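Local coordinates for protein immunoreactive 84kD antigen PG93 (Porphyromonas gingivalis, PDB 5M11) that is an essential surface component of the type IX secretion system, which exports proteins across the outer membrane, and binds zinc and calcium ions, at residues Ile528-Gly542 and Met546-Ala558. Residues are numbered along the deposited sequence; the frame is centred on the assembly and turned at random.
Sequences IGHKTIYAMAVDHNG and MGSDIGIFGVYNA
The hairpin of strands 533-538 and 544-548 begins with a classic beta bulge: Tyr-534 and Ala-535 both face Gly-547. Gly-547 O accepts from Tyr-534 N at 2.9 Å and only weakly from Ala-535 N. Gly-547 N returns a bond to Ala-535 O at 2.9 Å. Met-536 and Met-546 form the next, non-hydrogen-bonded pair, and their side chains lie side by side. Past strand 551-555, Ala-558 N bonds to Gly-542 O of the type I turn 539-542 at 2.9 Å.

The loop before strand 533-538 wraps round the turn between strands 544-548 and 551-555. Asp-549 holds it there. Its OD1 takes Lys-531 N on the syn side at 2.8 Å, and Thr-532 N from above the carboxylate plane at 3.2 Å. Two backbone N-H groups thus grip one oxygen and limit how the carboxylate can turn. The Tyr-534 ring stands almost perpendicular to this carboxylate, with CE2 by Asp-549 N and CB. Within the turn, Ser-548 OG accepts from Ile-550 N, an ST turn.

Phe-553 gathers the apolar side chains. Ile-528 CG2 sits over one ring face, 4.0 Å from the centroid. With chi1 -64°, CG2 lies anti to the backbone N of Ile-528 and meets both the ring and Ile-550 CD1. The His-530 ring is nearly parallel to Phe-553 but slid aside, so overlap is slight. Ile-533 CD1 touches Phe-553 CZ at 3.5 Å.

Strand 589-595 of the next sheet packs against Ala-535. The antiparallel meander, packed against the following sheet, is consistent with one blade of a beta-propeller.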
loop_
_atom_site.group_PDB
_atom_site.type_symbol
_atom_site.label_atom_id
_atom_site.label_comp_id
_atom_site.label_asym_id
_atom_site.label_seq_id
_atom_site.Cartn_x
_atom_site.Cartn_y
_atom_site.Cartn_z
ATOM N N ILE A 528 32.035 -4.885 -8.360
ATOM C CA ILE A 528 30.690 -5.312 -8.773
ATOM C C ILE A 528 30.035 -4.144 -9.552
ATOM O O ILE A 528 29.540 -4.344 -10.670
ATOM C CB ILE A 528 29.821 -5.824 -7.585
ATOM C CG1 ILE A 528 30.417 -7.104 -6.947
ATOM C CG2 ILE A 528 28.363 -6.044 -8.000
ATOM C CD1 ILE A 528 30.562 -8.381 -7.878
ATOM N N GLY A 529 30.131 -2.941 -8.988
ATOM C CA GLY A 529 29.625 -1.724 -9.609
ATOM C C GLY A 529 28.462 -1.093 -8.889
ATOM O O GLY A 529 27.906 -0.105 -9.376
ATOM N N HIS A 530 28.082 -1.673 -7.728
ATOM C CA HIS A 530 26.982 -1.203 -6.886
ATOM C C HIS A 530 27.288 0.177 -6.310
ATOM O O HIS A 530 28.429 0.458 -5.915
ATOM C CB HIS A 530 26.675 -2.201 -5.759
ATOM C CG HIS A 530 27.785 -2.398 -4.762
ATOM N ND1 HIS A 530 28.017 -1.481 -3.746
ATOM C CD2 HIS A 530 28.637 -3.438 -4.611
ATOM C CE1 HIS A 530 29.025 -1.972 -3.045
ATOM N NE2 HIS A 530 29.426 -3.149 -3.524
ATOM N N LYS A 531 26.268 1.036 -6.301
ATOM C CA LYS A 531 26.358 2.396 -5.783
ATOM C C LYS A 531 25.864 2.396 -4.325
ATOM O O LYS A 531 26.567 2.901 -3.446
ATOM C CB LYS A 531 25.584 3.382 -6.683
ATOM C CG LYS A 531 26.198 3.536 -8.089
ATOM C CD LYS A 531 25.424 4.504 -8.994
ATOM C CE LYS A 531 25.955 5.926 -9.006
ATOM N NZ LYS A 531 25.120 6.836 -9.850
ATOM N N THR A 532 24.707 1.758 -4.059
ATOM C CA THR A 532 24.151 1.629 -2.712
ATOM C C THR A 532 23.643 0.208 -2.510
ATOM O O THR A 532 23.130 -0.379 -3.457
ATOM C CB THR A 532 23.031 2.669 -2.465
ATOM O OG1 THR A 532 23.512 3.974 -2.800
ATOM C CG2 THR A 532 22.546 2.676 -1.004
ATOM N N ILE A 533 23.795 -0.335 -1.271
ATOM C CA ILE A 533 23.297 -1.642 -0.817
ATOM C C ILE A 533 22.037 -1.378 -0.009
ATOM O O ILE A 533 22.102 -0.688 1.009
ATOM C CB ILE A 533 24.355 -2.432 0.006
ATOM C CG1 ILE A 533 25.695 -2.590 -0.746
ATOM C CG2 ILE A 533 23.797 -3.786 0.481
ATOM C CD1 ILE A 533 25.635 -3.384 -2.061
ATOM N N TYR A 534 20.885 -1.878 -0.478
ATOM C CA TYR A 534 19.607 -1.589 0.186
ATOM C C TYR A 534 19.117 -2.722 1.050
ATOM O O TYR A 534 18.469 -2.457 2.060
ATOM C CB TYR A 534 18.515 -1.237 -0.838
ATOM C CG TYR A 534 18.855 -0.092 -1.767
ATOM C CD1 TYR A 534 18.950 1.213 -1.290
ATOM C CD2 TYR A 534 19.029 -0.304 -3.129
ATOM C CE1 TYR A 534 19.243 2.275 -2.144
ATOM C CE2 TYR A 534 19.338 0.748 -3.991
ATOM C CZ TYR A 534 19.441 2.038 -3.494
ATOM O OH TYR A 534 19.754 3.084 -4.331
ATOM N N ALA A 535 19.405 -3.970 0.653
ATOM C CA ALA A 535 18.951 -5.163 1.350
ATOM C C ALA A 535 20.063 -6.172 1.539
ATOM O O ALA A 535 20.973 -6.215 0.721
ATOM C CB ALA A 535 17.820 -5.798 0.562
ATOM N N MET A 536 19.965 -7.006 2.606
ATOM C CA MET A 536 20.890 -8.094 3.004
ATOM C C MET A 536 20.141 -9.255 3.645
ATOM O O MET A 536 19.257 -9.005 4.467
ATOM C CB MET A 536 21.912 -7.596 4.015
ATOM C CG MET A 536 22.915 -6.680 3.444
ATOM S SD MET A 536 23.931 -6.055 4.774
ATOM C CE MET A 536 24.973 -5.165 3.861
ATOM N N ALA A 537 20.500 -10.515 3.312
ATOM C CA ALA A 537 19.837 -11.696 3.868
ATOM C C ALA A 537 20.776 -12.857 3.972
ATOM O O ALA A 537 21.485 -13.129 3.007
ATOM C CB ALA A 537 18.652 -12.089 2.995
ATOM N N VAL A 538 20.754 -13.591 5.097
ATOM C CA VAL A 538 21.606 -14.773 5.232
ATOM C C VAL A 538 20.778 -16.034 4.851
ATOM O O VAL A 538 19.698 -16.287 5.402
ATOM C CB VAL A 538 22.362 -14.886 6.597
ATOM C CG1 VAL A 538 21.502 -15.438 7.722
ATOM C CG2 VAL A 538 23.653 -15.695 6.444
ATOM N N ASP A 539 21.257 -16.786 3.865
ATOM C CA ASP A 539 20.517 -17.973 3.488
ATOM C C ASP A 539 20.985 -19.162 4.341
ATOM O O ASP A 539 21.774 -18.966 5.270
ATOM C CB ASP A 539 20.615 -18.226 1.977
ATOM C CG ASP A 539 21.882 -18.838 1.429
ATOM O OD1 ASP A 539 22.822 -19.086 2.223
ATOM O OD2 ASP A 539 21.936 -19.079 0.199
ATOM N N HIS A 540 20.499 -20.381 4.049
ATOM C CA HIS A 540 20.874 -21.571 4.816
ATOM C C HIS A 540 22.310 -22.043 4.512
ATOM O O HIS A 540 22.896 -22.731 5.349
ATOM C CB HIS A 540 19.892 -22.719 4.568
ATOM C CG HIS A 540 18.462 -22.379 4.831
ATOM N ND1 HIS A 540 17.437 -23.015 4.148
ATOM C CD2 HIS A 540 17.924 -21.476 5.682
ATOM C CE1 HIS A 540 16.315 -22.492 4.615
ATOM N NE2 HIS A 540 16.556 -21.551 5.530
ATOM N N ASN A 541 22.875 -21.658 3.335
ATOM C CA ASN A 541 24.233 -22.020 2.889
ATOM C C ASN A 541 25.316 -21.031 3.422
ATOM O O ASN A 541 26.416 -20.938 2.848
ATOM C CB ASN A 541 24.290 -22.083 1.350
ATOM C CG ASN A 541 23.455 -23.164 0.715
ATOM O OD1 ASN A 541 23.278 -24.259 1.265
ATOM N ND2 ASN A 541 22.970 -22.896 -0.497
ATOM N N GLY A 542 24.983 -20.317 4.505
ATOM C CA GLY A 542 25.846 -19.328 5.139
ATOM C C GLY A 542 26.289 -18.188 4.238
ATOM O O GLY A 542 27.362 -17.611 4.461
ATOM N N MET A 546 22.906 -9.868 -1.022
ATOM C CA MET A 546 22.584 -8.451 -0.899
ATOM C C MET A 546 22.057 -7.894 -2.206
ATOM O O MET A 546 22.438 -8.347 -3.289
ATOM C CB MET A 546 23.732 -7.593 -0.350
ATOM C CG MET A 546 25.063 -7.871 -0.931
ATOM S SD MET A 546 26.268 -7.365 0.303
ATOM C CE MET A 546 26.738 -8.920 0.915
ATOM N N GLY A 547 21.126 -6.960 -2.059
ATOM C CA GLY A 547 20.459 -6.280 -3.150
ATOM C C GLY A 547 20.931 -4.856 -3.207
ATOM O O GLY A 547 21.213 -4.251 -2.170
ATOM N N SER A 548 21.035 -4.329 -4.416
ATOM C CA SER A 548 21.528 -2.987 -4.674
ATOM C C SER A 548 20.718 -2.285 -5.780
ATOM O O SER A 548 19.665 -2.774 -6.201
ATOM C CB SER A 548 23.005 -3.060 -5.070
ATOM O OG SER A 548 23.189 -3.561 -6.386
ATOM N N ASP A 549 21.238 -1.146 -6.256
ATOM C CA ASP A 549 20.676 -0.370 -7.349
ATOM C C ASP A 549 20.915 -1.081 -8.708
ATOM O O ASP A 549 20.197 -0.799 -9.672
ATOM C CB ASP A 549 21.327 1.025 -7.358
ATOM C CG ASP A 549 22.830 0.989 -7.588
ATOM O OD1 ASP A 549 23.559 0.454 -6.704
ATOM O OD2 ASP A 549 23.274 1.449 -8.665
ATOM N N ILE A 550 21.934 -1.978 -8.785
ATOM C CA ILE A 550 22.303 -2.688 -10.016
ATOM C C ILE A 550 21.912 -4.196 -9.967
ATOM O O ILE A 550 22.344 -4.971 -10.824
ATOM C CB ILE A 550 23.812 -2.497 -10.349
ATOM C CG1 ILE A 550 24.731 -3.182 -9.311
ATOM C CG2 ILE A 550 24.165 -1.016 -10.534
ATOM C CD1 ILE A 550 26.083 -3.620 -9.849
ATOM N N GLY A 551 21.090 -4.584 -8.991
ATOM C CA GLY A 551 20.629 -5.961 -8.857
ATOM C C GLY A 551 21.025 -6.683 -7.584
ATOM O O GLY A 551 21.339 -6.057 -6.567
ATOM N N ILE A 552 21.007 -8.019 -7.640
ATOM C CA ILE A 552 21.311 -8.873 -6.494
ATOM C C ILE A 552 22.661 -9.613 -6.704
ATOM O O ILE A 552 23.077 -9.816 -7.844
ATOM C CB ILE A 552 20.101 -9.836 -6.265
ATOM C CG1 ILE A 552 20.050 -10.326 -4.802
ATOM C CG2 ILE A 552 20.043 -11.000 -7.293
ATOM C CD1 ILE A 552 18.763 -11.061 -4.398
ATOM N N PHE A 553 23.339 -9.984 -5.589
ATOM C CA PHE A 553 24.629 -10.712 -5.542
ATOM C C PHE A 553 24.926 -11.228 -4.128
ATOM O O PHE A 553 24.637 -10.543 -3.141
ATOM C CB PHE A 553 25.820 -9.865 -6.060
ATOM C CG PHE A 553 25.944 -8.467 -5.502
ATOM C CD1 PHE A 553 26.692 -8.221 -4.359
ATOM C CD2 PHE A 553 25.322 -7.393 -6.131
ATOM C CE1 PHE A 553 26.810 -6.925 -3.852
ATOM C CE2 PHE A 553 25.423 -6.103 -5.608
ATOM C CZ PHE A 553 26.173 -5.877 -4.479
ATOM N N GLY A 554 25.499 -12.425 -4.052
ATOM C CA GLY A 554 25.794 -13.072 -2.777
ATOM C C GLY A 554 27.237 -13.453 -2.482
ATOM O O GLY A 554 27.983 -13.918 -3.363
ATOM N N VAL A 555 27.622 -13.275 -1.201
ATOM C CA VAL A 555 28.935 -13.629 -0.678
ATOM C C VAL A 555 28.802 -15.011 -0.039
ATOM O O VAL A 555 28.030 -15.171 0.907
ATOM C CB VAL A 555 29.501 -12.572 0.316
ATOM C CG1 VAL A 555 30.916 -12.939 0.767
ATOM C CG2 VAL A 555 29.484 -11.177 -0.291
ATOM N N TYR A 556 29.536 -16.007 -0.556
ATOM C CA TYR A 556 29.513 -17.352 0.017
ATOM C C TYR A 556 30.403 -17.370 1.299
ATOM O O TYR A 556 31.254 -16.483 1.472
ATOM C CB TYR A 556 29.945 -18.377 -1.046
ATOM C CG TYR A 556 28.823 -18.732 -2.000
ATOM C CD1 TYR A 556 28.322 -20.029 -2.067
ATOM C CD2 TYR A 556 28.220 -17.757 -2.797
ATOM C CE1 TYR A 556 27.266 -20.355 -2.924
ATOM C CE2 TYR A 556 27.157 -18.068 -3.645
ATOM C CZ TYR A 556 26.681 -19.366 -3.704
ATOM O OH TYR A 556 25.626 -19.666 -4.531
ATOM N N ASN A 557 30.142 -18.333 2.221
ATOM C CA ASN A 557 30.853 -18.509 3.509
ATOM C C ASN A 557 31.120 -17.124 4.145
ATOM O O ASN A 557 32.276 -16.689 4.286
ATOM C CB ASN A 557 32.150 -19.345 3.333
ATOM C CG ASN A 557 33.051 -19.405 4.559
ATOM O OD1 ASN A 557 32.594 -19.438 5.717
ATOM N ND2 ASN A 557 34.360 -19.337 4.328
ATOM N N ALA A 558 30.015 -16.413 4.460
ATOM C CA ALA A 558 30.023 -15.054 5.008
ATOM C C ALA A 558 30.679 -14.976 6.404
ATOM O O ALA A 558 31.281 -13.954 6.731
ATOM C CB ALA A 558 28.611 -14.517 5.055
#